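Local coordinates for proline iminopeptidase-related protein (Thermus thermophilus, PDB 2YYS) that is of unknown function but is related to proline iminopeptidases, adopts the alpha/beta-hydrolase fold and may act as a peptidase, at residues Pro127-Pro132 / Asp209-Leu214; Phe58-Ser63 / Asp79-Asp84; Ala39-Glu44 / Met179-Leu184; Ala136-Ala141 / Glu152-Ala157. All coordinates share one frame; numbering follows the deposited sequence.

Contact 1: residues Pro127-Pro132 / Asp209-Leu214; sequences PWVNFP and DYTPYL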
loop_
_atom_site.group_PDB
_atom_site.type_symbol
_atom_site.label_atom_id
_atom_site.label_comp_id
_atom_site.label_asym_id
_atom_site.label_seq_id
_atom_site.Cartn_x
_atom_site.Cartn_y
_atom_site.Cartn_z
ATOM N N PRO A 127 -2.020 1.839 6.402
ATOM C CA PRO A 127 -2.747 2.646 5.418
ATOM C C PRO A 127 -2.373 4.124 5.495
ATOM O O PRO A 127 -2.172 4.662 6.596
ATOM C CB PRO A 127 -4.206 2.437 5.814
ATOM C CG PRO A 127 -4.126 2.161 7.313
ATOM C CD PRO A 127 -2.910 1.288 7.437
ATOM N N TRP A 128 -2.243 4.741 4.322
ATOM C CA TRP A 128 -2.145 6.192 4.166
ATOM C C TRP A 128 -3.439 6.659 3.503
ATOM O O TRP A 128 -3.757 6.232 2.388
ATOM C CB TRP A 128 -0.978 6.608 3.253
ATOM C CG TRP A 128 0.410 6.314 3.748
ATOM C CD1 TRP A 128 0.758 5.640 4.882
ATOM C CD2 TRP A 128 1.642 6.692 3.116
ATOM N NE1 TRP A 128 2.123 5.566 4.984
ATOM C CE2 TRP A 128 2.692 6.201 3.915
ATOM C CE3 TRP A 128 1.965 7.390 1.947
ATOM C CZ2 TRP A 128 4.031 6.389 3.591
ATOM C CZ3 TRP A 128 3.295 7.577 1.624
ATOM C CH2 TRP A 128 4.313 7.079 2.445
ATOM N N VAL A 129 -4.180 7.529 4.179
ATOM C CA VAL A 129 -5.380 8.102 3.592
ATOM C C VAL A 129 -5.457 9.624 3.676
ATOM O O VAL A 129 -6.171 10.240 2.902
ATOM C CB VAL A 129 -6.651 7.522 4.235
ATOM C CG1 VAL A 129 -6.708 6.005 4.063
ATOM C CG2 VAL A 129 -6.740 7.888 5.695
ATOM N N ASN A 130 -4.754 10.214 4.635
ATOM C CA ASN A 130 -4.813 11.640 4.894
ATOM C C ASN A 130 -3.429 12.229 4.684
ATOM O O ASN A 130 -2.579 12.168 5.564
ATOM C CB ASN A 130 -5.316 11.916 6.323
ATOM C CG ASN A 130 -5.573 13.403 6.571
ATOM O OD1 ASN A 130 -5.024 14.249 5.880
ATOM N ND2 ASN A 130 -6.413 13.718 7.558
ATOM N N PHE A 131 -3.206 12.790 3.501
ATOM C CA PHE A 131 -1.908 13.347 3.155
ATOM C C PHE A 131 -1.593 14.670 3.853
ATOM O O PHE A 131 -0.447 14.875 4.239
ATOM C CB PHE A 131 -1.735 13.436 1.637
ATOM C CG PHE A 131 -1.359 12.124 1.018
ATOM C CD1 PHE A 131 -0.021 11.796 0.814
ATOM C CD2 PHE A 131 -2.330 11.193 0.694
ATOM C CE1 PHE A 131 0.338 10.569 0.271
ATOM C CE2 PHE A 131 -1.974 9.958 0.155
ATOM C CZ PHE A 131 -0.635 9.652 -0.057
ATOM N N PRO A 132 -2.556 15.580 4.014
ATOM C CA PRO A 132 -2.315 16.736 4.885
ATOM C C PRO A 132 -1.822 16.344 6.271
ATOM O O PRO A 132 -0.957 17.012 6.789
ATOM C CB PRO A 132 -3.681 17.430 4.953
ATOM C CG PRO A 132 -4.286 17.127 3.607
ATOM C CD PRO A 132 -3.862 15.673 3.345
ATOM N N ASP A 209 -7.160 14.319 1.222
ATOM C CA ASP A 209 -7.636 13.682 2.434
ATOM C C ASP A 209 -8.824 12.793 2.097
ATOM O O ASP A 209 -9.944 13.265 1.961
ATOM C CB ASP A 209 -8.035 14.730 3.472
ATOM C CG ASP A 209 -8.535 14.113 4.756
ATOM O OD1 ASP A 209 -8.284 12.910 4.984
ATOM O OD2 ASP A 209 -9.186 14.761 5.600
ATOM N N TYR A 210 -8.562 11.496 1.978
ATOM C CA TYR A 210 -9.580 10.498 1.677
ATOM C C TYR A 210 -10.531 10.196 2.854
ATOM O O TYR A 210 -11.540 9.495 2.685
ATOM C CB TYR A 210 -8.889 9.200 1.204
ATOM C CG TYR A 210 -9.817 8.206 0.565
ATOM C CD1 TYR A 210 -10.354 8.443 -0.694
ATOM C CD2 TYR A 210 -10.194 7.046 1.232
ATOM C CE1 TYR A 210 -11.229 7.536 -1.292
ATOM C CE2 TYR A 210 -11.073 6.142 0.655
ATOM C CZ TYR A 210 -11.583 6.389 -0.613
ATOM O OH TYR A 210 -12.451 5.495 -1.195
ATOM N N THR A 211 -10.209 10.706 4.044
ATOM C CA THR A 211 -10.986 10.420 5.257
ATOM C C THR A 211 -12.513 10.478 5.113
ATOM O O THR A 211 -13.190 9.559 5.581
ATOM C CB THR A 211 -10.576 11.351 6.405
ATOM O OG1 THR A 211 -9.169 11.255 6.642
ATOM C CG2 THR A 211 -11.211 10.914 7.717
ATOM N N PRO A 212 -13.075 11.531 4.518
ATOM C CA PRO A 212 -14.547 11.659 4.465
ATOM C C PRO A 212 -15.241 10.556 3.665
ATOM O O PRO A 212 -16.428 10.335 3.848
ATOM C CB PRO A 212 -14.780 13.027 3.794
ATOM C CG PRO A 212 -13.477 13.736 3.843
ATOM C CD PRO A 212 -12.411 12.666 3.851
ATOM N N TYR A 213 -14.502 9.869 2.801
ATOM C CA TYR A 213 -15.060 8.819 1.958
ATOM C C TYR A 213 -15.072 7.466 2.666
ATOM O O TYR A 213 -15.664 6.511 2.169
ATOM C CB TYR A 213 -14.320 8.788 0.611
ATOM C CG TYR A 213 -14.259 10.179 -0.013
ATOM C CD1 TYR A 213 -15.424 10.830 -0.428
ATOM C CD2 TYR A 213 -13.050 10.868 -0.140
ATOM C CE1 TYR A 213 -15.385 12.130 -0.979
ATOM C CE2 TYR A 213 -12.999 12.167 -0.690
ATOM C CZ TYR A 213 -14.175 12.789 -1.105
ATOM O OH TYR A 213 -14.149 14.066 -1.644
ATOM N N LEU A 214 -14.462 7.403 3.848
ATOM C CA LEU A 214 -14.490 6.197 4.677
ATOM C C LEU A 214 -15.833 6.037 5.409
ATOM O O LEU A 214 -16.191 6.855 6.256
ATOM C CB LEU A 214 -13.380 6.242 5.719
ATOM C CG LEU A 214 -11.954 6.469 5.230
ATOM C CD1 LEU A 214 -11.054 6.699 6.446
ATOM C CD2 LEU A 214 -11.480 5.292 4.388
#

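Contact 2: residues Phe58-Ser63 / Asp79-Asp84; sequences FDQRGS and DALVED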
loop_
_atom_site.group_PDB
_atom_site.type_symbol
_atom_site.label_atom_id
_atom_site.label_comp_id
_atom_site.label_asym_id
_atom_site.label_seq_id
_atom_site.Cartn_x
_atom_site.Cartn_y
_atom_site.Cartn_z
ATOM N N PHE A 58 1.955 -6.964 -8.425
ATOM C CA PHE A 58 2.259 -6.167 -9.594
ATOM C C PHE A 58 2.777 -4.797 -9.240
ATOM O O PHE A 58 2.519 -4.275 -8.145
ATOM C CB PHE A 58 1.061 -6.100 -10.557
ATOM C CG PHE A 58 -0.099 -5.278 -10.069
ATOM C CD1 PHE A 58 -0.321 -4.011 -10.574
ATOM C CD2 PHE A 58 -1.021 -5.806 -9.173
ATOM C CE1 PHE A 58 -1.400 -3.259 -10.156
ATOM C CE2 PHE A 58 -2.115 -5.055 -8.745
ATOM C CZ PHE A 58 -2.309 -3.786 -9.235
ATOM N N ASP A 59 3.551 -4.241 -10.164
ATOM C CA ASP A 59 3.988 -2.878 -10.064
ATOM C C ASP A 59 3.011 -2.038 -10.875
ATOM O O ASP A 59 2.674 -2.375 -12.008
ATOM C CB ASP A 59 5.403 -2.705 -10.610
ATOM C CG ASP A 59 6.453 -3.364 -9.758
ATOM O OD1 ASP A 59 6.111 -4.019 -8.744
ATOM O OD2 ASP A 59 7.669 -3.278 -10.044
ATOM N N GLN A 60 2.597 -0.927 -10.292
ATOM C CA GLN A 60 1.591 -0.062 -10.863
ATOM C C GLN A 60 2.140 0.649 -12.096
ATOM O O GLN A 60 3.346 0.596 -12.400
ATOM C CB GLN A 60 1.073 0.921 -9.804
ATOM C CG GLN A 60 0.150 0.244 -8.770
ATOM C CD GLN A 60 0.228 0.862 -7.375
ATOM O OE1 GLN A 60 0.414 2.069 -7.242
ATOM N NE2 GLN A 60 0.090 0.032 -6.338
ATOM N N ARG A 61 1.225 1.269 -12.824
ATOM C CA ARG A 61 1.520 1.830 -14.124
ATOM C C ARG A 61 2.705 2.781 -14.017
ATOM O O ARG A 61 2.774 3.604 -13.104
ATOM C CB ARG A 61 0.292 2.530 -14.705
ATOM C CG ARG A 61 -0.242 3.690 -13.868
ATOM C CD ARG A 61 -1.171 4.603 -14.624
ATOM N NE ARG A 61 -2.200 3.847 -15.326
ATOM C CZ ARG A 61 -2.956 4.312 -16.322
ATOM N NH1 ARG A 61 -3.870 3.524 -16.882
ATOM N NH2 ARG A 61 -2.823 5.561 -16.750
ATOM N N GLY A 62 3.670 2.596 -14.912
ATOM C CA GLY A 62 4.849 3.436 -14.978
ATOM C C GLY A 62 5.831 3.293 -13.835
ATOM O O GLY A 62 6.883 3.927 -13.845
ATOM N N SER A 63 5.514 2.446 -12.866
ATOM C CA SER A 63 6.255 2.391 -11.615
ATOM C C SER A 63 7.121 1.145 -11.518
ATOM O O SER A 63 6.739 0.072 -11.999
ATOM C CB SER A 63 5.292 2.424 -10.421
ATOM O OG SER A 63 4.283 3.405 -10.598
ATOM N N ASP A 79 -7.990 7.090 -9.917
ATOM C CA ASP A 79 -8.936 6.399 -10.796
ATOM C C ASP A 79 -8.229 5.428 -11.740
ATOM O O ASP A 79 -8.681 4.317 -11.933
ATOM C CB ASP A 79 -9.758 7.406 -11.628
ATOM C CG ASP A 79 -10.804 8.173 -10.795
ATOM O OD1 ASP A 79 -11.051 7.834 -9.615
ATOM O OD2 ASP A 79 -11.436 9.145 -11.259
ATOM N N ALA A 80 -7.141 5.867 -12.350
ATOM C CA ALA A 80 -6.393 5.023 -13.280
ATOM C C ALA A 80 -5.803 3.802 -12.572
ATOM O O ALA A 80 -5.837 2.702 -13.115
ATOM C CB ALA A 80 -5.292 5.823 -13.956
ATOM N N LEU A 81 -5.282 3.991 -11.359
ATOM C CA LEU A 81 -4.733 2.881 -10.578
ATOM C C LEU A 81 -5.815 1.873 -10.195
ATOM O O LEU A 81 -5.585 0.672 -10.178
ATOM C CB LEU A 81 -4.032 3.400 -9.314
ATOM C CG LEU A 81 -2.808 4.311 -9.496
ATOM C CD1 LEU A 81 -2.075 4.550 -8.168
ATOM C CD2 LEU A 81 -1.832 3.770 -10.515
ATOM N N VAL A 82 -6.999 2.383 -9.888
ATOM C CA VAL A 82 -8.131 1.555 -9.536
ATOM C C VAL A 82 -8.578 0.739 -10.738
ATOM O O VAL A 82 -8.739 -0.477 -10.655
ATOM C CB VAL A 82 -9.276 2.439 -9.014
ATOM C CG1 VAL A 82 -10.599 1.687 -8.950
ATOM C CG2 VAL A 82 -8.906 2.990 -7.640
ATOM N N GLU A 83 -8.731 1.413 -11.865
ATOM C CA GLU A 83 -9.242 0.784 -13.080
ATOM C C GLU A 83 -8.249 -0.246 -13.625
ATOM O O GLU A 83 -8.645 -1.322 -14.080
ATOM C CB GLU A 83 -9.582 1.874 -14.107
ATOM C CG GLU A 83 -10.874 2.617 -13.732
ATOM C CD GLU A 83 -10.933 4.074 -14.185
ATOM O OE1 GLU A 83 -11.690 4.864 -13.563
ATOM O OE2 GLU A 83 -10.225 4.442 -15.151
ATOM N N ASP A 84 -6.954 0.072 -13.523
ATOM C CA ASP A 84 -5.895 -0.858 -13.878
ATOM C C ASP A 84 -6.029 -2.162 -13.115
ATOM O O ASP A 84 -5.783 -3.220 -13.654
ATOM C CB ASP A 84 -4.526 -0.275 -13.526
ATOM C CG ASP A 84 -4.013 0.699 -14.556
ATOM O OD1 ASP A 84 -4.656 0.883 -15.619
ATOM O OD2 ASP A 84 -2.944 1.310 -14.368
HETATM O O HOH W 1 -1.506 0.508 -12.078
#

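Contact 3: residues Ala39-Glu44 / Met179-Leu184; sequences AYVLRE and MAYEWL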
loop_
_atom_site.group_PDB
_atom_site.type_symbol
_atom_site.label_atom_id
_atom_site.label_comp_id
_atom_site.label_asym_id
_atom_site.label_seq_id
_atom_site.Cartn_x
_atom_site.Cartn_y
_atom_site.Cartn_z
ATOM N N ALA A 39 6.409 -3.744 -5.787
ATOM C CA ALA A 39 5.946 -4.846 -4.961
ATOM C C ALA A 39 7.040 -5.816 -4.512
ATOM O O ALA A 39 6.733 -6.875 -3.992
ATOM C CB ALA A 39 4.855 -5.625 -5.706
ATOM N N TYR A 40 8.305 -5.473 -4.698
ATOM C CA TYR A 40 9.380 -6.424 -4.403
ATOM C C TYR A 40 9.502 -6.738 -2.902
ATOM O O TYR A 40 9.437 -7.897 -2.490
ATOM C CB TYR A 40 10.724 -5.936 -4.962
ATOM C CG TYR A 40 11.852 -6.896 -4.663
ATOM C CD1 TYR A 40 12.121 -7.977 -5.503
ATOM C CD2 TYR A 40 12.616 -6.751 -3.508
ATOM C CE1 TYR A 40 13.151 -8.870 -5.219
ATOM C CE2 TYR A 40 13.652 -7.631 -3.211
ATOM C CZ TYR A 40 13.910 -8.690 -4.061
ATOM O OH TYR A 40 14.930 -9.556 -3.753
ATOM N N VAL A 41 9.675 -5.709 -2.086
ATOM C CA VAL A 41 9.849 -5.898 -0.642
ATOM C C VAL A 41 8.578 -6.481 -0.024
ATOM O O VAL A 41 8.609 -7.361 0.852
ATOM C CB VAL A 41 10.242 -4.575 0.042
ATOM C CG1 VAL A 41 10.010 -4.621 1.552
ATOM C CG2 VAL A 41 11.699 -4.274 -0.248
ATOM N N LEU A 42 7.458 -5.985 -0.521
ATOM C CA LEU A 42 6.152 -6.409 -0.047
ATOM C C LEU A 42 5.951 -7.901 -0.272
ATOM O O LEU A 42 5.540 -8.623 0.638
ATOM C CB LEU A 42 5.082 -5.581 -0.741
ATOM C CG LEU A 42 3.686 -5.586 -0.168
ATOM C CD1 LEU A 42 3.660 -5.299 1.320
ATOM C CD2 LEU A 42 2.859 -4.540 -0.940
ATOM N N ARG A 43 6.304 -8.394 -1.455
ATOM C CA ARG A 43 6.213 -9.829 -1.706
ATOM C C ARG A 43 7.106 -10.640 -0.759
ATOM O O ARG A 43 6.682 -11.673 -0.231
ATOM C CB ARG A 43 6.578 -10.172 -3.148
ATOM C CG ARG A 43 6.779 -11.664 -3.337
ATOM C CD ARG A 43 6.868 -12.143 -4.765
ATOM N NE ARG A 43 7.085 -13.594 -4.793
ATOM C CZ ARG A 43 7.261 -14.314 -5.887
ATOM N NH1 ARG A 43 7.226 -13.739 -7.078
ATOM N NH2 ARG A 43 7.459 -15.622 -5.794
ATOM N N GLU A 44 8.347 -10.195 -0.562
ATOM C CA GLU A 44 9.275 -10.913 0.303
ATOM C C GLU A 44 8.734 -11.006 1.734
ATOM O O GLU A 44 8.959 -11.992 2.415
ATOM C CB GLU A 44 10.667 -10.261 0.290
ATOM C CG GLU A 44 11.361 -10.237 -1.073
ATOM C CD GLU A 44 11.700 -11.621 -1.631
ATOM O OE1 GLU A 44 11.999 -12.544 -0.848
ATOM O OE2 GLU A 44 11.668 -11.788 -2.872
ATOM N N MET A 179 18.224 -0.900 7.892
ATOM C CA MET A 179 19.337 -1.491 7.134
ATOM C C MET A 179 18.920 -2.800 6.476
ATOM O O MET A 179 19.321 -3.091 5.350
ATOM C CB MET A 179 20.562 -1.709 8.035
ATOM C CG MET A 179 21.530 -0.518 8.006
ATOM S SD MET A 179 22.554 -0.448 9.504
ATOM C CE MET A 179 24.184 -1.006 8.859
ATOM N N ALA A 180 18.089 -3.567 7.158
ATOM C CA ALA A 180 17.511 -4.759 6.554
ATOM C C ALA A 180 16.641 -4.393 5.332
ATOM O O ALA A 180 16.699 -5.065 4.286
ATOM C CB ALA A 180 16.715 -5.542 7.571
ATOM N N TYR A 181 15.878 -3.306 5.450
ATOM C CA TYR A 181 15.038 -2.864 4.350
ATOM C C TYR A 181 15.909 -2.420 3.172
ATOM O O TYR A 181 15.675 -2.817 2.033
ATOM C CB TYR A 181 14.082 -1.747 4.761
ATOM C CG TYR A 181 13.462 -1.120 3.562
ATOM C CD1 TYR A 181 12.338 -1.687 2.977
ATOM C CD2 TYR A 181 14.030 0.009 2.962
ATOM C CE1 TYR A 181 11.778 -1.147 1.857
ATOM C CE2 TYR A 181 13.473 0.557 1.818
ATOM C CZ TYR A 181 12.342 -0.035 1.273
ATOM O OH TYR A 181 11.758 0.472 0.143
ATOM N N GLU A 182 16.912 -1.602 3.453
ATOM C CA GLU A 182 17.710 -0.998 2.395
ATOM C C GLU A 182 18.515 -2.054 1.637
ATOM O O GLU A 182 18.613 -2.001 0.415
ATOM C CB GLU A 182 18.608 0.095 2.956
ATOM C CG GLU A 182 17.838 1.356 3.319
ATOM C CD GLU A 182 18.733 2.481 3.819
ATOM O OE1 GLU A 182 19.957 2.448 3.547
ATOM O OE2 GLU A 182 18.206 3.407 4.474
ATOM N N TRP A 183 19.030 -3.045 2.357
ATOM C CA TRP A 183 19.798 -4.108 1.738
ATOM C C TRP A 183 18.906 -4.941 0.812
ATOM O O TRP A 183 19.298 -5.287 -0.286
ATOM C CB TRP A 183 20.458 -4.994 2.792
ATOM C CG TRP A 183 21.518 -5.863 2.214
ATOM C CD1 TRP A 183 21.378 -7.146 1.760
ATOM C CD2 TRP A 183 22.892 -5.511 2.002
ATOM N NE1 TRP A 183 22.582 -7.616 1.292
ATOM C CE2 TRP A 183 23.528 -6.632 1.424
ATOM C CE3 TRP A 183 23.652 -4.354 2.240
ATOM C CZ2 TRP A 183 24.888 -6.635 1.079
ATOM C CZ3 TRP A 183 25.005 -4.355 1.897
ATOM C CH2 TRP A 183 25.607 -5.490 1.324
ATOM N N LEU A 184 17.695 -5.228 1.263
ATOM C CA LEU A 184 16.740 -5.998 0.484
ATOM C C LEU A 184 16.295 -5.210 -0.752
ATOM O O LEU A 184 16.301 -5.741 -1.860
ATOM C CB LEU A 184 15.548 -6.372 1.369
ATOM C CG LEU A 184 14.444 -7.254 0.799
ATOM C CD1 LEU A 184 14.977 -8.608 0.320
ATOM C CD2 LEU A 184 13.362 -7.445 1.860
HETATM O O HOH W 2 17.029 -8.188 -2.749
#

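Contact 4: residues Ala136-Ala141 / Glu152-Ala157; sequences ARLAEA and ENLKEA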
loop_
_atom_site.group_PDB
_atom_site.type_symbol
_atom_site.label_atom_id
_atom_site.label_comp_id
_atom_site.label_asym_id
_atom_site.label_seq_id
_atom_site.Cartn_x
_atom_site.Cartn_y
_atom_site.Cartn_z
ATOM N N ALA A 136 1.867 17.305 7.906
ATOM C CA ALA A 136 2.020 17.833 9.252
ATOM C C ALA A 136 3.045 17.012 10.041
ATOM O O ALA A 136 3.865 17.582 10.739
ATOM C CB ALA A 136 0.675 17.855 9.979
ATOM N N ARG A 137 3.017 15.684 9.899
ATOM C CA ARG A 137 3.961 14.816 10.614
ATOM C C ARG A 137 5.402 14.984 10.146
ATOM O O ARG A 137 6.319 14.902 10.953
ATOM C CB ARG A 137 3.573 13.340 10.513
ATOM C CG ARG A 137 2.172 13.021 10.983
ATOM C CD ARG A 137 1.994 12.952 12.479
ATOM N NE ARG A 137 2.036 14.243 13.155
ATOM C CZ ARG A 137 1.110 15.195 13.066
ATOM N NH1 ARG A 137 0.056 15.051 12.269
ATOM N NH2 ARG A 137 1.249 16.311 13.777
ATOM N N LEU A 138 5.599 15.189 8.847
ATOM C CA LEU A 138 6.921 15.455 8.292
ATOM C C LEU A 138 7.470 16.784 8.834
ATOM O O LEU A 138 8.624 16.874 9.254
ATOM C CB LEU A 138 6.857 15.483 6.760
ATOM C CG LEU A 138 6.649 14.105 6.129
ATOM C CD1 LEU A 138 6.215 14.227 4.694
ATOM C CD2 LEU A 138 7.926 13.269 6.217
ATOM N N ALA A 139 6.619 17.802 8.840
ATOM C CA ALA A 139 7.009 19.120 9.316
ATOM C C ALA A 139 7.357 19.039 10.802
ATOM O O ALA A 139 8.346 19.601 11.244
ATOM C CB ALA A 139 5.888 20.118 9.083
ATOM N N GLU A 140 6.524 18.323 11.548
ATOM C CA GLU A 140 6.747 18.040 12.968
ATOM C C GLU A 140 8.060 17.297 13.201
ATOM O O GLU A 140 8.790 17.614 14.127
ATOM C CB GLU A 140 5.569 17.217 13.496
ATOM C CG GLU A 140 5.688 16.679 14.909
ATOM C CD GLU A 140 4.457 15.900 15.292
ATOM O OE1 GLU A 140 4.424 14.680 14.993
ATOM O OE2 GLU A 140 3.515 16.510 15.859
ATOM N N ALA A 141 8.367 16.328 12.349
ATOM C CA ALA A 141 9.597 15.559 12.470
ATOM C C ALA A 141 10.825 16.412 12.216
ATOM O O ALA A 141 11.897 16.102 12.711
ATOM C CB ALA A 141 9.583 14.362 11.522
ATOM N N GLU A 152 2.838 23.460 1.720
ATOM C CA GLU A 152 3.805 24.323 2.408
ATOM C C GLU A 152 4.501 23.576 3.560
ATOM O O GLU A 152 5.675 23.797 3.830
ATOM C CB GLU A 152 3.117 25.596 2.946
ATOM C CG GLU A 152 3.771 26.919 2.541
ATOM C CD GLU A 152 3.421 28.080 3.483
ATOM O OE1 GLU A 152 2.247 28.164 3.940
ATOM O OE2 GLU A 152 4.325 28.912 3.766
ATOM N N ASN A 153 3.779 22.696 4.248
ATOM C CA ASN A 153 4.401 21.887 5.295
ATOM C C ASN A 153 5.483 21.013 4.706
ATOM O O ASN A 153 6.573 20.922 5.251
ATOM C CB ASN A 153 3.368 21.025 6.019
ATOM C CG ASN A 153 2.647 21.784 7.093
ATOM O OD1 ASN A 153 1.482 21.527 7.374
ATOM N ND2 ASN A 153 3.336 22.735 7.702
ATOM N N LEU A 154 5.176 20.389 3.576
ATOM C CA LEU A 154 6.126 19.542 2.879
ATOM C C LEU A 154 7.357 20.337 2.437
ATOM O O LEU A 154 8.488 19.930 2.692
ATOM C CB LEU A 154 5.445 18.910 1.672
ATOM C CG LEU A 154 6.237 17.863 0.895
ATOM C CD1 LEU A 154 6.494 16.604 1.726
ATOM C CD2 LEU A 154 5.470 17.526 -0.373
ATOM N N LYS A 155 7.119 21.470 1.782
ATOM C CA LYS A 155 8.186 22.323 1.270
ATOM C C LYS A 155 9.096 22.813 2.399
ATOM O O LYS A 155 10.308 22.784 2.270
ATOM C CB LYS A 155 7.591 23.513 0.489
ATOM C CG LYS A 155 8.612 24.589 0.063
ATOM C CD LYS A 155 8.045 25.574 -0.983
ATOM C CE LYS A 155 7.029 26.558 -0.378
ATOM N NZ LYS A 155 7.608 27.465 0.663
ATOM N N GLU A 156 8.506 23.247 3.506
ATOM C CA GLU A 156 9.276 23.754 4.641
ATOM C C GLU A 156 10.074 22.656 5.371
ATOM O O GLU A 156 11.173 22.907 5.864
ATOM C CB GLU A 156 8.355 24.497 5.620
ATOM C CG GLU A 156 7.762 25.786 5.049
ATOM C CD GLU A 156 8.824 26.795 4.639
ATOM O OE1 GLU A 156 9.669 27.134 5.490
ATOM O OE2 GLU A 156 8.814 27.236 3.467
ATOM N N ALA A 157 9.508 21.455 5.440
ATOM C CA ALA A 157 10.199 20.299 5.993
ATOM C C ALA A 157 11.430 19.956 5.154
ATOM O O ALA A 157 12.494 19.682 5.706
ATOM C CB ALA A 157 9.275 19.108 6.061
#

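Contact 1: residues Pro127-Pro132 / Asp209-Leu214
This is a backbone bridge between two loops at the root of the helical cap, where the chain leaves the central sheet after strand 119-125 and returns towards strand 221-226. Y210 N donates to V129 O at 2.9 Å, moderately straight (157°) and in the plane of the carbonyl, and the N130 and D209 backbones lie side by side as a single beta bridge. Beside that bond V129 CB meets Y210 CB at 4.1 Å. A branched aliphatic residue suits this buried spot, which V239 of helix 236-243 also lines. Of the 76 residues between the two segments 50 are helical and none is in a strand, so the bridge closes the neck of a cap inserted between two sheet strands, a common arrangement in alpha/beta hydrolases, including family S33. CG of both N130 and D209 is anti to the backbone N, which brings amide and carboxylate into a stack with planes 18° apart. D209 OD1 comes 3.2 Å from N130 CG, yet the two groups are not hydrogen-bonded. Each has its own work: N130 OD1 caps helix 131-141 through W133 N, while N130 ND2 bonds Y235 OH. D209 OD1 forms an Asx turn with T211 N at 3.1 Å, met from above the carboxylate plane, and takes T211 OG1 on its syn lone pair at a short 2.5 Å. Two donors on one oxygen help to fix the carboxylate's rotation. Threonine fits because its hydroxyl also bonds Y235 OH. Y210 OH is hydrogen-bonded to E111 of helix 105-115, tying the returning loop to the core.

Contact 2: residues Phe58-Ser63 / Asp79-Asp84
R61, L81 and D84 carry this buried contact between the loop after strand 54-58 and helix 78-91. R61 has CG in the crowded position between N and the carbonyl carbon (chi1 60°) and bends at chi3, which turns its guanidinium side-on to D84. R61 NE donates to D84 OD2 at 2.8 Å and R61 NH1 to D84 OD1 at 3.0 Å, a bidentate salt bridge; both bonds use syn lone pairs and lie near the guanidinium plane, although the planes tilt by 30°. Over the centre of one guanidinium face sits A80 CB, small enough to let the flat group lie against the helix. The loop carries the DQRG sequence characteristic of S33 proline iminopeptidases, and Q60 to S63 form a type II beta turn, G62 supplying the positive phi. A water accepting from R61 N donates to D84 OD2, so this oxygen binds R61 NE directly and R61 N through the water. L81 contributes its two methyls: CD2 packs on R61 CG at 3.7 Å, and CD1 lies 3.6 Å from Q60 OE1, whose amide NE2 bonds H32 O. R61 NH2 is paired with E12 and L75 O, and the guanidinium probably helps keep the buried D84 carboxylate ionised.

Contact 3: residues Ala39-Glu44 / Met179-Leu184
L184 pushes its forked end between Y40 and V41, and it loses more surface to the contact than any other residue of the two segments. With CG anti to the backbone N (chi1 -176°), it sends CD1 to Y40 CE2 at 3.9 Å, and CD2 to V41 CG2 at 4.2 Å; E44 CB also borders CD2. Leucine suits the position because its two branches can serve two neighbours at once. Y181, one turn earlier on the same face of its helix, presents CE1 obliquely to the valine: V41 CG2 lies 3.8 Å from it and V41 CG1 nearly as close, so both methyls pack against one corner of the ring. Here the cap meets the core of the alpha/beta-hydrolase fold, helix 175-187 lying across helix 40-46; the axes of 179-184 and 40-44 cross at 115° and approach to 10.9 Å. That spacing is wide, and side chains of some length bridge it. Y40, its CG also anti to the backbone N, carries the polar part at the rim. A water lies 2.7 Å from Y40 OH and donates to L184 O at the same distance, linking a phenol to a carbonyl near the end of the cap helix. E44 CG rests over one face of the Y40 ring, offset toward its rim. Y181 also meets the ring of Y256, and Y256 touches V41.

Contact 4: residues Ala136-Ala141 / Glu152-Ala157
Small residues bring the backbones of these two helices together on one side, while charged residues occupy the surfaces turned elsewhere. The tight part centres on A139 and A157, whose CA atoms are 4.8 Å apart. A157 CB sits 4.0 Å from both L138 O and A139 CA, an approach suited to alanine, whose methyl adds little bulk. A139 CB in turn faces the side chain of N153. Next to the alanines, L138 and L154 lie side by side and point the same way, their CD1 methyls 3.8 Å apart; W206 touches both, and L166, F167 and L170 of helix 163-171 also pack on L138. The looser, solvent side is polar and takes no part in the joint. There R137 holds E140 side-on, one turn along its own helix, with NE to OE1 at 3.0 Å and nearly straight (176°), both carboxylate oxygens being met from above their plane. On the other helix, K155 NZ pairs with E156 OE2, which also bonds K159. The segment axes run 8.2 Å apart at 27°, both pointing nearly the same way, so the chain must cross back between them; this is close alanine-based helix packing in the helical cap of an alpha/beta hydrolase.

How the contacts relate
Contacts 1 and 4 share helix 131-141, their centres 17 Å apart, and contact 4 is nested inside the cap loop that contact 1 closes. Contact 3 joins the cap to the core on the opposite side of the chain's centre from contact 1, 26 Å between centres. Contact 2 touches contact 3 directly: D59 OD1 probably accepts from A39 N at 3.0 Å. Contacts 1 and 3 bracket the probable active-site region between core and cap. W128 meets H255, which follows strand 247-250 where the fold usually places its catalytic histidine, and Y181 meets adjacent Y256. W128 also bonds the backbone of G103, which occupies the usual nucleophile position of the elbow, so a conventional serine mechanism is doubtful here.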